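Local coordinates for mitochondrial import inner membrane translocase subunit TIM8 (Saccharomyces cerevisiae, PDB 3CJH), which acts as a chaperone of the mitochondrial intermembrane space, helping multi-pass proteins into the inner membrane and passing beta-barrel precursors from the TOM to the SAM complex, at residues Phe17-Ile20 against Cys21-Cys25; Leu50-Asn53 against Ile54-Asn58. One frame throughout, in Å; residues are numbered along the deposited sequence.

The two helices of a small Tim subunit each carry one of the two contacts: contact 1 (17-25) ends helix 7-25, and contact 2 (50-58) lies in the later half of helix 36-62. Their centres are about 18 Å apart, yet they meet where F17 CZ lies 4.1 Å from L50 CD2, a packing contact between the helices. Contact 1 lies about 6 Å from the centre of the chain, centre to centre, and supplies one cysteine, C21 and C25, to each of the two disulfides that tie the helices together; contact 2 is about 13 Å from it, further along helix 36-62 than C41 and C45. Contact 1 is thus one side of the cross-linked part of the hairpin, contact 2 part of an arm lined by other subunits.

Contact 1: residues Phe17-Ile20 against Cys21-Cys25; sequences FTNI and CFKKC
The first CX3C half of the twin CX3C motif forms the last turn of helix 7-25, and F17-I20 is the turn that leads into it. C21 N donates to F17 O over 2.8 Å, nearly straight at 168°, and F22 N reaches T18 O at the same length with its donor tilted from the carbonyl plane. The next step that closes, K24 N to I20 O, is weak at 3.4 Å. The sulfur of C21 swings back along the helix: SG stands anti to the carbonyl carbon (chi1 -70°) and comes within 3.5 Å of F17 O, an oxygen that already accepts the C21 amide. F22 turns the other way, its CG anti to the backbone N (chi1 180°), which carries the ring away from the preceding turn toward the chain of another protein. On the next face N19 and K23 run side by side, pointing the same way. The K23 chain is extended beyond CG and crosses N19 O with its methylenes, CG at 3.3 Å, while N19 OD1 is 4.0 Å from K23 CE and is hydrogen-bonded to a polar side chain of the chain of another protein. K24 likewise lays its CG 3.5 Å from I20 O. C21 and C25, one turn apart, are disulfide-bonded to C45 and C41 of helix 36-62. Two cysteines four residues apart, each bridged to the opposite helix: this twin CX3C arrangement is characteristic of the small Tim helical hairpin.

Contact 2: residues Leu50-Asn53 against Ile54-Asn58; sequences LDTN and IRIVN
T52 and I56 lie side by side one helical turn apart and point the same way, T52 CG2 meeting I56 CD1 at 4.1 Å. The methyl of T52 can do so because it stands anti to the backbone N while OG1 (chi1 -55°) turns back to the carbonyl of R48. I56 folds its CD1 over the same turn, to 3.6 Å from T52 O, the oxygen that accepts I56 N at 2.8 Å. With an alanine at I56, the T52 methyl would probably lose this hydrocarbon neighbour, and the packing on an apolar side chain of another protein's chain would be thinned. Around the helix, I54 N donates to L50 O at 3.2 Å and V57 N to N53 O at 2.9 Å, and the CG1 atoms of I54 and V57 lie alongside those same oxygens. R55 keeps its CB by T52 O, while the rest of the side chain leads away. Within helix 36-62, D51 pairs with R48 and with a basic side chain of another protein's chain. Helix 7-25 of the same chain lies against the L50 end; the side chains of T52, N53 and I56 meet one neighbouring chain, while L50 and I54 pack on a second, which also supplies the salt-bridge partner of D51.

Contact 1: residues Phe17-Ile20 against Cys21-Cys25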
# COMPACT_ATOMS: atom_id res chain seq x y z
N PHE B 17 3.46 7.38 10.99
CA PHE B 17 4.37 8.35 10.37
C PHE B 17 5.72 7.73 10.08
O PHE B 17 6.29 7.93 9.00
CB PHE B 17 4.58 9.57 11.27
CG PHE B 17 3.38 10.45 11.36
CD1 PHE B 17 2.68 10.83 10.21
CD2 PHE B 17 2.94 10.94 12.59
CE1 PHE B 17 1.56 11.65 10.29
CE2 PHE B 17 1.81 11.77 12.68
CZ PHE B 17 1.12 12.12 11.53
N THR B 18 6.21 6.96 11.05
CA THR B 18 7.48 6.29 10.91
C THR B 18 7.43 5.36 9.72
O THR B 18 8.34 5.36 8.88
CB THR B 18 7.83 5.49 12.15
OG1 THR B 18 7.99 6.38 13.27
CG2 THR B 18 9.12 4.78 11.93
N ASN B 19 6.35 4.61 9.61
CA ASN B 19 6.18 3.71 8.48
C ASN B 19 6.21 4.43 7.12
O ASN B 19 6.90 4.00 6.19
CB ASN B 19 4.89 2.93 8.64
CG ASN B 19 4.67 1.95 7.51
OD1 ASN B 19 5.59 1.22 7.12
ND2 ASN B 19 3.47 1.95 6.96
N ILE B 20 5.51 5.56 7.02
CA ILE B 20 5.49 6.31 5.75
C ILE B 20 6.84 6.93 5.46
O ILE B 20 7.38 6.80 4.36
CB ILE B 20 4.44 7.48 5.67
CG1 ILE B 20 3.37 7.40 6.77
CG2 ILE B 20 3.79 7.48 4.26
CD1 ILE B 20 2.12 8.25 6.50
N CYS B 21 7.39 7.63 6.46
CA CYS B 21 8.60 8.43 6.27
C CYS B 21 9.84 7.59 6.13
O CYS B 21 10.74 7.93 5.38
CB CYS B 21 8.76 9.43 7.41
SG CYS B 21 7.55 10.76 7.35
N PHE B 22 9.90 6.47 6.83
CA PHE B 22 11.06 5.57 6.72
C PHE B 22 11.27 5.12 5.26
O PHE B 22 12.37 5.18 4.73
CB PHE B 22 10.87 4.36 7.60
CG PHE B 22 12.01 3.38 7.55
CD1 PHE B 22 13.14 3.57 8.31
CD2 PHE B 22 11.92 2.23 6.77
CE1 PHE B 22 14.18 2.64 8.28
CE2 PHE B 22 12.97 1.32 6.75
CZ PHE B 22 14.09 1.52 7.50
N LYS B 23 10.19 4.69 4.62
CA LYS B 23 10.22 4.32 3.21
C LYS B 23 10.78 5.42 2.31
O LYS B 23 11.61 5.16 1.43
CB LYS B 23 8.81 4.05 2.71
CG LYS B 23 8.11 2.88 3.34
CD LYS B 23 6.64 2.81 2.84
CE LYS B 23 5.99 1.42 3.12
NZ LYS B 23 4.89 1.04 2.12
N LYS B 24 10.30 6.64 2.55
CA LYS B 24 10.64 7.78 1.71
C LYS B 24 12.02 8.36 1.95
O LYS B 24 12.63 8.86 1.01
CB LYS B 24 9.57 8.88 1.85
CG LYS B 24 8.23 8.38 1.32
CD LYS B 24 7.08 9.38 1.38
CE LYS B 24 5.87 8.83 0.59
NZ LYS B 24 4.92 9.90 0.15
N CYS B 25 12.52 8.29 3.18
CA CYS B 25 13.83 8.88 3.55
C CYS B 25 15.01 7.92 3.70
O CYS B 25 16.16 8.35 3.53
CB CYS B 25 13.72 9.66 4.84
SG CYS B 25 12.73 11.12 4.68

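Contact 2: residues Leu50-Asn53 against Ile54-Asn58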
# COMPACT_ATOMS: atom_id res chain seq x y z
N LEU B 50 2.17 16.80 8.77
CA LEU B 50 1.23 17.47 9.69
C LEU B 50 0.64 18.73 9.07
O LEU B 50 -0.56 18.97 9.19
CB LEU B 50 1.93 17.84 11.00
CG LEU B 50 2.30 16.59 11.81
CD1 LEU B 50 3.45 16.86 12.77
CD2 LEU B 50 1.06 16.05 12.54
N ASP B 51 1.50 19.51 8.41
CA ASP B 51 1.09 20.72 7.68
C ASP B 51 0.02 20.38 6.64
O ASP B 51 -1.00 21.07 6.52
CB ASP B 51 2.29 21.38 6.97
CG ASP B 51 3.28 22.06 7.94
OD1 ASP B 51 2.84 22.75 8.88
OD2 ASP B 51 4.51 21.95 7.74
N THR B 52 0.24 19.29 5.90
CA THR B 52 -0.73 18.81 4.92
C THR B 52 -2.09 18.49 5.58
O THR B 52 -3.13 18.96 5.14
CB THR B 52 -0.22 17.55 4.22
OG1 THR B 52 1.05 17.82 3.64
CG2 THR B 52 -1.16 17.13 3.13
N ASN B 53 -2.07 17.70 6.63
CA ASN B 53 -3.31 17.37 7.32
C ASN B 53 -4.13 18.63 7.60
O ASN B 53 -5.31 18.68 7.24
CB ASN B 53 -3.03 16.62 8.64
CG ASN B 53 -2.71 15.15 8.42
OD1 ASN B 53 -3.57 14.36 8.02
ND2 ASN B 53 -1.47 14.76 8.71
N ILE B 54 -3.50 19.65 8.20
CA ILE B 54 -4.20 20.89 8.58
C ILE B 54 -4.76 21.58 7.34
O ILE B 54 -5.91 22.01 7.32
CB ILE B 54 -3.29 21.92 9.31
CG1 ILE B 54 -2.38 21.28 10.35
CG2 ILE B 54 -4.15 22.97 10.00
CD1 ILE B 54 -1.52 22.28 11.08
N ARG B 55 -3.93 21.71 6.32
CA ARG B 55 -4.35 22.31 5.06
C ARG B 55 -5.60 21.60 4.49
O ARG B 55 -6.55 22.24 4.04
CB ARG B 55 -3.22 22.22 4.05
CG ARG B 55 -3.21 23.32 3.05
CD ARG B 55 -2.54 24.52 3.63
NE ARG B 55 -2.40 25.58 2.65
CZ ARG B 55 -3.27 26.56 2.43
NH1 ARG B 55 -4.40 26.65 3.14
NH2 ARG B 55 -3.01 27.47 1.49
N ILE B 56 -5.57 20.28 4.51
CA ILE B 56 -6.68 19.47 4.02
C ILE B 56 -7.94 19.67 4.85
O ILE B 56 -9.01 19.89 4.30
CB ILE B 56 -6.31 17.97 3.96
CG1 ILE B 56 -5.74 17.58 2.59
CG2 ILE B 56 -7.54 17.10 4.23
CD1 ILE B 56 -4.83 18.57 1.98
N VAL B 57 -7.81 19.60 6.17
CA VAL B 57 -8.98 19.70 7.05
C VAL B 57 -9.57 21.11 7.01
O VAL B 57 -10.79 21.27 6.94
CB VAL B 57 -8.66 19.27 8.50
CG1 VAL B 57 -7.45 19.97 9.03
CG2 VAL B 57 -9.85 19.51 9.41
N ASN B 58 -8.71 22.13 7.06
CA ASN B 58 -9.18 23.51 6.92
C ASN B 58 -9.94 23.61 5.62
O ASN B 58 -11.09 24.03 5.61
CB ASN B 58 -8.02 24.52 6.92
CG ASN B 58 -7.53 24.86 8.32
OD1 ASN B 58 -8.27 24.74 9.32
ND2 ASN B 58 -6.27 25.31 8.41